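Local coordinates for receptor-like protein kinase ANXUR1 (PDB 6FIG) that is a receptor kinase with a tandem malectin-like ectodomain, involved in plant reproduction and probably phosphorylating serine or threonine residues on proteins, at residues D179-V193 with L364-L378. Residues are numbered along the deposited sequence; the frame is centred on the assembly and turned at random.
Sequences DAKTANLQSMFRLNV and LNGLEIFKMDTMKNL. With CA (calcium ion), chain H.
An antiparallel strand pair of the malectin-like ectodomain, 185-192 with 366-372, carries a classic beta bulge and ends at a calcium site. The bulge shows in the register: Ser187 pairs with Phe370, yet Met188 and Phe189 both face Ile369, whose O accepts from Met188 N at 2.8 Å and only weakly from Phe189 N. On one face, Arg190 and Glu368 run side by side in a hydrogen-bonded salt bridge, NE to OE2 at 2.9 Å, in the guanidinium plane and on the anti side of the carboxylate. A water bridges Arg190 NH2 and Glu368 OE2; Arg190 NH1 makes a second salt bridge to Glu125, and Glu368 OE1 is hydrogen-bonded to His285. On the other face, the bend at chi3 (-72°) of Lys371 brings NZ to 2.8 Å from Gln186 OE1; NZ also hydrogen-bonds Leu378 O and salt-bridges Asp275. Past the strand, Asp373 OD1 accepts from Asn184 N and OD2 from ND2 (3.0 Å, N-H...O 170°), both donors well out of the carboxylate plane; Ala129 holds Asn184 OD1. At the opposite end, Asn192 OD1 (2.3 Å), Val193 O and Asn365 O bind the calcium ion with Ile249 and Thr252, Gln196 holding Asn192 ND2. Strand 185-192 also pairs antiparallel with strand 122-128, and strand 363-372 with strand 278-287, while Phe272 of strand 268-273 packs on Leu191, Leu367 and Ile369.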
loop_
_atom_site.group_PDB
_atom_site.type_symbol
_atom_site.label_atom_id
_atom_site.label_comp_id
_atom_site.label_asym_id
_atom_site.label_seq_id
_atom_site.Cartn_x
_atom_site.Cartn_y
_atom_site.Cartn_z
ATOM N N ASP A 179 5.582 -27.511 -13.037
ATOM C CA ASP A 179 5.789 -26.831 -11.741
ATOM C C ASP A 179 6.266 -25.397 -11.908
ATOM O O ASP A 179 7.356 -25.182 -12.408
ATOM C CB ASP A 179 6.779 -27.610 -10.895
ATOM C CG ASP A 179 6.788 -27.169 -9.449
ATOM O OD1 ASP A 179 5.997 -26.270 -9.080
ATOM O OD2 ASP A 179 7.571 -27.754 -8.683
ATOM N N ALA A 180 5.459 -24.422 -11.475
ATOM C CA ALA A 180 5.827 -23.001 -11.573
ATOM C C ALA A 180 6.258 -22.415 -10.234
ATOM O O ALA A 180 6.660 -21.238 -10.201
ATOM C CB ALA A 180 4.684 -22.191 -12.139
ATOM N N LYS A 181 6.245 -23.215 -9.160
ATOM C CA LYS A 181 6.575 -22.690 -7.833
ATOM C C LYS A 181 7.921 -21.963 -7.778
ATOM O O LYS A 181 8.042 -20.945 -7.098
ATOM C CB LYS A 181 6.528 -23.800 -6.780
ATOM C CG LYS A 181 6.931 -23.397 -5.376
ATOM C CD LYS A 181 5.979 -22.365 -4.799
ATOM C CE LYS A 181 6.379 -21.950 -3.392
ATOM N NZ LYS A 181 6.462 -23.082 -2.448
ATOM N N THR A 182 8.931 -22.474 -8.482
ATOM C CA THR A 182 10.258 -21.853 -8.471
ATOM C C THR A 182 10.653 -21.352 -9.864
ATOM O O THR A 182 11.845 -21.146 -10.141
ATOM C CB THR A 182 11.338 -22.803 -7.918
ATOM O OG1 THR A 182 11.288 -24.031 -8.645
ATOM C CG2 THR A 182 11.123 -23.078 -6.416
ATOM N N ALA A 183 9.667 -21.114 -10.713
ATOM C CA ALA A 183 9.909 -20.601 -12.048
ATOM C C ALA A 183 10.040 -19.083 -12.023
ATOM O O ALA A 183 9.492 -18.418 -11.134
ATOM C CB ALA A 183 8.797 -21.014 -12.983
ATOM N N ASN A 184 10.756 -18.563 -13.006
ATOM C CA ASN A 184 10.724 -17.145 -13.340
ATOM C C ASN A 184 9.738 -16.986 -14.463
ATOM O O ASN A 184 9.765 -17.787 -15.415
ATOM C CB ASN A 184 12.111 -16.667 -13.754
ATOM C CG ASN A 184 13.113 -16.841 -12.643
ATOM O OD1 ASN A 184 13.006 -16.179 -11.588
ATOM N ND2 ASN A 184 14.071 -17.752 -12.835
ATOM N N LEU A 185 8.828 -16.019 -14.342
ATOM C CA LEU A 185 7.729 -15.881 -15.278
ATOM C C LEU A 185 7.714 -14.485 -15.834
ATOM O O LEU A 185 8.117 -13.536 -15.146
ATOM C CB LEU A 185 6.382 -16.137 -14.588
ATOM C CG LEU A 185 6.190 -17.428 -13.800
ATOM C CD1 LEU A 185 4.889 -17.346 -12.991
ATOM C CD2 LEU A 185 6.119 -18.600 -14.732
ATOM N N GLN A 186 7.266 -14.348 -17.062
ATOM C CA GLN A 186 6.904 -13.046 -17.631
ATOM C C GLN A 186 5.389 -12.980 -17.746
ATOM O O GLN A 186 4.764 -13.884 -18.315
ATOM C CB GLN A 186 7.540 -12.844 -18.993
ATOM C CG GLN A 186 7.174 -11.524 -19.659
ATOM C CD GLN A 186 7.818 -11.305 -21.000
ATOM O OE1 GLN A 186 8.594 -12.137 -21.504
ATOM N NE2 GLN A 186 7.489 -10.169 -21.609
ATOM N N SER A 187 4.817 -11.879 -17.274
ATOM C CA SER A 187 3.391 -11.602 -17.439
ATOM C C SER A 187 3.133 -11.151 -18.844
ATOM O O SER A 187 3.633 -10.124 -19.266
ATOM C CB SER A 187 2.940 -10.515 -16.464
ATOM O OG SER A 187 3.214 -10.917 -15.147
ATOM N N MET A 188 2.394 -11.947 -19.617
ATOM C CA MET A 188 2.157 -11.607 -21.007
ATOM C C MET A 188 0.871 -10.821 -21.177
ATOM O O MET A 188 0.827 -9.873 -21.936
ATOM C CB MET A 188 2.120 -12.871 -21.881
ATOM C CG MET A 188 3.310 -13.791 -21.710
ATOM S SD MET A 188 4.888 -13.022 -22.189
ATOM C CE MET A 188 4.718 -12.857 -23.951
ATOM N N PHE A 189 -0.198 -11.296 -20.534
ATOM C CA PHE A 189 -1.526 -10.675 -20.605
ATOM C C PHE A 189 -2.216 -10.872 -19.277
ATOM O O PHE A 189 -2.010 -11.892 -18.592
ATOM C CB PHE A 189 -2.391 -11.311 -21.709
ATOM C CG PHE A 189 -1.801 -11.163 -23.068
ATOM C CD1 PHE A 189 -1.971 -9.994 -23.783
ATOM C CD2 PHE A 189 -0.990 -12.167 -23.594
ATOM C CE1 PHE A 189 -1.373 -9.824 -24.991
ATOM C CE2 PHE A 189 -0.390 -12.015 -24.817
ATOM C CZ PHE A 189 -0.577 -10.845 -25.526
ATOM N N ARG A 190 -3.021 -9.882 -18.920
ATOM C CA ARG A 190 -3.767 -9.906 -17.676
ATOM C C ARG A 190 -5.068 -9.195 -17.909
ATOM O O ARG A 190 -5.079 -7.980 -18.152
ATOM C CB ARG A 190 -3.008 -9.198 -16.550
ATOM C CG ARG A 190 -3.772 -9.164 -15.247
ATOM C CD ARG A 190 -2.927 -8.699 -14.085
ATOM N NE ARG A 190 -1.889 -9.643 -13.693
ATOM C CZ ARG A 190 -0.566 -9.458 -13.795
ATOM N NH1 ARG A 190 -0.066 -8.390 -14.397
ATOM N NH2 ARG A 190 0.242 -10.374 -13.297
ATOM N N LEU A 191 -6.171 -9.957 -17.881
ATOM C CA LEU A 191 -7.460 -9.467 -18.332
ATOM C C LEU A 191 -8.564 -9.601 -17.308
ATOM O O LEU A 191 -8.685 -10.636 -16.641
ATOM C CB LEU A 191 -7.926 -10.212 -19.596
ATOM C CG LEU A 191 -6.946 -10.283 -20.755
ATOM C CD1 LEU A 191 -7.561 -11.079 -21.887
ATOM C CD2 LEU A 191 -6.514 -8.901 -21.235
ATOM N N ASN A 192 -9.356 -8.543 -17.187
ATOM C CA ASN A 192 -10.656 -8.619 -16.537
ATOM C C ASN A 192 -11.662 -8.984 -17.619
ATOM O O ASN A 192 -12.075 -8.134 -18.405
ATOM C CB ASN A 192 -11.033 -7.274 -15.909
ATOM C CG ASN A 192 -12.331 -7.327 -15.148
ATOM O OD1 ASN A 192 -12.864 -8.423 -14.925
ATOM N ND2 ASN A 192 -12.860 -6.168 -14.760
ATOM N N VAL A 193 -12.040 -10.259 -17.645
ATOM C CA VAL A 193 -12.942 -10.777 -18.680
ATOM C C VAL A 193 -14.372 -10.274 -18.411
ATOM O O VAL A 193 -14.931 -10.468 -17.323
ATOM C CB VAL A 193 -12.834 -12.310 -18.806
ATOM C CG1 VAL A 193 -13.840 -12.829 -19.828
ATOM C CG2 VAL A 193 -11.430 -12.698 -19.240
ATOM N N LEU A 364 -16.330 -16.979 -18.221
ATOM C CA LEU A 364 -14.990 -16.766 -17.727
ATOM C C LEU A 364 -14.960 -15.370 -17.088
ATOM O O LEU A 364 -15.561 -14.433 -17.634
ATOM C CB LEU A 364 -13.991 -16.853 -18.879
ATOM C CG LEU A 364 -12.497 -16.661 -18.518
ATOM C CD1 LEU A 364 -12.000 -17.768 -17.612
ATOM C CD2 LEU A 364 -11.683 -16.599 -19.800
ATOM N N ASN A 365 -14.264 -15.234 -15.956
ATOM C CA ASN A 365 -14.230 -13.941 -15.228
ATOM C C ASN A 365 -12.912 -13.178 -15.356
ATOM O O ASN A 365 -12.896 -11.959 -15.270
ATOM C CB ASN A 365 -14.531 -14.142 -13.750
ATOM C CG ASN A 365 -15.879 -14.822 -13.494
ATOM O OD1 ASN A 365 -16.065 -15.982 -13.893
ATOM N ND2 ASN A 365 -16.804 -14.136 -12.784
ATOM N N GLY A 366 -11.820 -13.892 -15.567
ATOM C CA GLY A 366 -10.504 -13.268 -15.667
ATOM C C GLY A 366 -9.547 -14.200 -16.360
ATOM O O GLY A 366 -9.780 -15.422 -16.425
ATOM N N LEU A 367 -8.434 -13.644 -16.842
ATOM C CA LEU A 367 -7.445 -14.446 -17.538
ATOM C C LEU A 367 -6.067 -13.844 -17.413
ATOM O O LEU A 367 -5.891 -12.685 -17.738
ATOM C CB LEU A 367 -7.792 -14.566 -19.022
ATOM C CG LEU A 367 -6.869 -15.399 -19.914
ATOM C CD1 LEU A 367 -6.739 -16.861 -19.471
ATOM C CD2 LEU A 367 -7.369 -15.318 -21.340
ATOM N N GLU A 368 -5.105 -14.663 -17.019
ATOM C CA GLU A 368 -3.701 -14.252 -17.053
ATOM C C GLU A 368 -2.925 -15.264 -17.853
ATOM O O GLU A 368 -3.202 -16.468 -17.797
ATOM C CB GLU A 368 -3.145 -14.156 -15.658
ATOM C CG GLU A 368 -3.823 -13.096 -14.817
ATOM C CD GLU A 368 -3.394 -13.173 -13.381
ATOM O OE1 GLU A 368 -3.864 -14.070 -12.655
ATOM O OE2 GLU A 368 -2.496 -12.377 -12.948
ATOM N N ILE A 369 -1.937 -14.780 -18.602
ATOM C CA ILE A 369 -1.057 -15.636 -19.381
ATOM C C ILE A 369 0.374 -15.326 -18.964
ATOM O O ILE A 369 0.776 -14.161 -19.031
ATOM C CB ILE A 369 -1.245 -15.446 -20.883
ATOM C CG1 ILE A 369 -2.714 -15.756 -21.246
ATOM C CG2 ILE A 369 -0.263 -16.328 -21.642
ATOM C CD1 ILE A 369 -3.056 -15.586 -22.687
ATOM N N PHE A 370 1.092 -16.351 -18.516
ATOM C CA PHE A 370 2.504 -16.218 -18.097
ATOM C C PHE A 370 3.430 -17.076 -18.949
ATOM O O PHE A 370 3.119 -18.222 -19.257
ATOM C CB PHE A 370 2.649 -16.684 -16.663
ATOM C CG PHE A 370 1.785 -15.935 -15.704
ATOM C CD1 PHE A 370 2.161 -14.677 -15.235
ATOM C CD2 PHE A 370 0.591 -16.480 -15.267
ATOM C CE1 PHE A 370 1.332 -13.983 -14.362
ATOM C CE2 PHE A 370 -0.221 -15.780 -14.392
ATOM C CZ PHE A 370 0.149 -14.544 -13.952
ATOM N N LYS A 371 4.568 -16.510 -19.336
ATOM C CA LYS A 371 5.661 -17.275 -19.949
ATOM C C LYS A 371 6.555 -17.849 -18.882
ATOM O O LYS A 371 6.998 -17.104 -18.023
ATOM C CB LYS A 371 6.489 -16.341 -20.819
ATOM C CG LYS A 371 7.618 -16.984 -21.584
ATOM C CD LYS A 371 8.568 -15.923 -22.129
ATOM C CE LYS A 371 7.963 -15.143 -23.274
ATOM N NZ LYS A 371 8.840 -14.005 -23.616
ATOM N N MET A 372 6.864 -19.129 -18.950
ATOM C CA MET A 372 7.828 -19.740 -18.046
ATOM C C MET A 372 9.224 -19.626 -18.638
ATOM O O MET A 372 9.401 -19.729 -19.859
ATOM C CB MET A 372 7.511 -21.220 -17.849
ATOM C CG MET A 372 6.137 -21.472 -17.285
ATOM S SD MET A 372 5.883 -23.204 -16.882
ATOM C CE MET A 372 6.980 -23.401 -15.480
ATOM N N ASP A 373 10.228 -19.450 -17.780
ATOM C CA ASP A 373 11.601 -19.409 -18.259
ATOM C C ASP A 373 12.092 -20.776 -18.748
ATOM O O ASP A 373 11.688 -21.825 -18.237
ATOM C CB ASP A 373 12.585 -18.755 -17.254
ATOM C CG ASP A 373 12.752 -19.516 -15.916
ATOM O OD1 ASP A 373 11.787 -20.104 -15.363
ATOM O OD2 ASP A 373 13.887 -19.434 -15.364
ATOM N N THR A 374 12.942 -20.730 -19.772
ATOM C CA THR A 374 13.670 -21.883 -20.308
ATOM C C THR A 374 15.141 -21.481 -20.363
ATOM O O THR A 374 15.458 -20.443 -20.931
ATOM C CB THR A 374 13.207 -22.236 -21.733
ATOM O OG1 THR A 374 11.908 -22.830 -21.671
ATOM C CG2 THR A 374 14.156 -23.238 -22.409
ATOM N N MET A 375 16.012 -22.302 -19.788
ATOM C CA MET A 375 17.467 -22.039 -19.764
ATOM C C MET A 375 17.772 -20.647 -19.149
ATOM O O MET A 375 18.612 -19.905 -19.653
ATOM C CB MET A 375 18.079 -22.201 -21.176
ATOM C CG MET A 375 18.034 -23.621 -21.763
ATOM S SD MET A 375 18.965 -24.889 -20.859
ATOM C CE MET A 375 20.599 -24.177 -20.745
ATOM N N LYS A 376 17.043 -20.319 -18.078
ATOM C CA LYS A 376 17.127 -19.016 -17.377
ATOM C C LYS A 376 16.907 -17.825 -18.292
ATOM O O LYS A 376 17.470 -16.737 -18.078
ATOM C CB LYS A 376 18.493 -18.878 -16.685
ATOM C CG LYS A 376 18.765 -19.919 -15.619
ATOM C CD LYS A 376 17.799 -19.747 -14.460
ATOM C CE LYS A 376 18.335 -20.396 -13.188
ATOM N NZ LYS A 376 17.178 -20.621 -12.273
ATOM N N ASN A 377 16.072 -18.015 -19.305
ATOM C CA ASN A 377 15.799 -16.982 -20.279
ATOM C C ASN A 377 14.307 -16.798 -20.452
ATOM O O ASN A 377 13.548 -17.775 -20.502
ATOM C CB ASN A 377 16.402 -17.334 -21.644
ATOM C CG ASN A 377 15.995 -16.344 -22.715
ATOM O OD1 ASN A 377 16.318 -15.155 -22.638
ATOM N ND2 ASN A 377 15.215 -16.806 -23.683
ATOM N N LEU A 378 13.897 -15.538 -20.546
ATOM C CA LEU A 378 12.541 -15.132 -20.902
ATOM C C LEU A 378 12.506 -14.233 -22.141
ATOM O O LEU A 378 11.442 -13.811 -22.577
ATOM C CB LEU A 378 11.915 -14.401 -19.709
ATOM C CG LEU A 378 11.548 -15.292 -18.510
ATOM C CD1 LEU A 378 11.331 -14.491 -17.233
ATOM C CD2 LEU A 378 10.279 -16.086 -18.831
HETATM CA CA CA H . -14.376 -10.178 -14.892
HETATM O O HOH W 1 15.946 -18.044 -10.766
HETATM O O HOH W 2 -0.745 -12.107 -10.985
#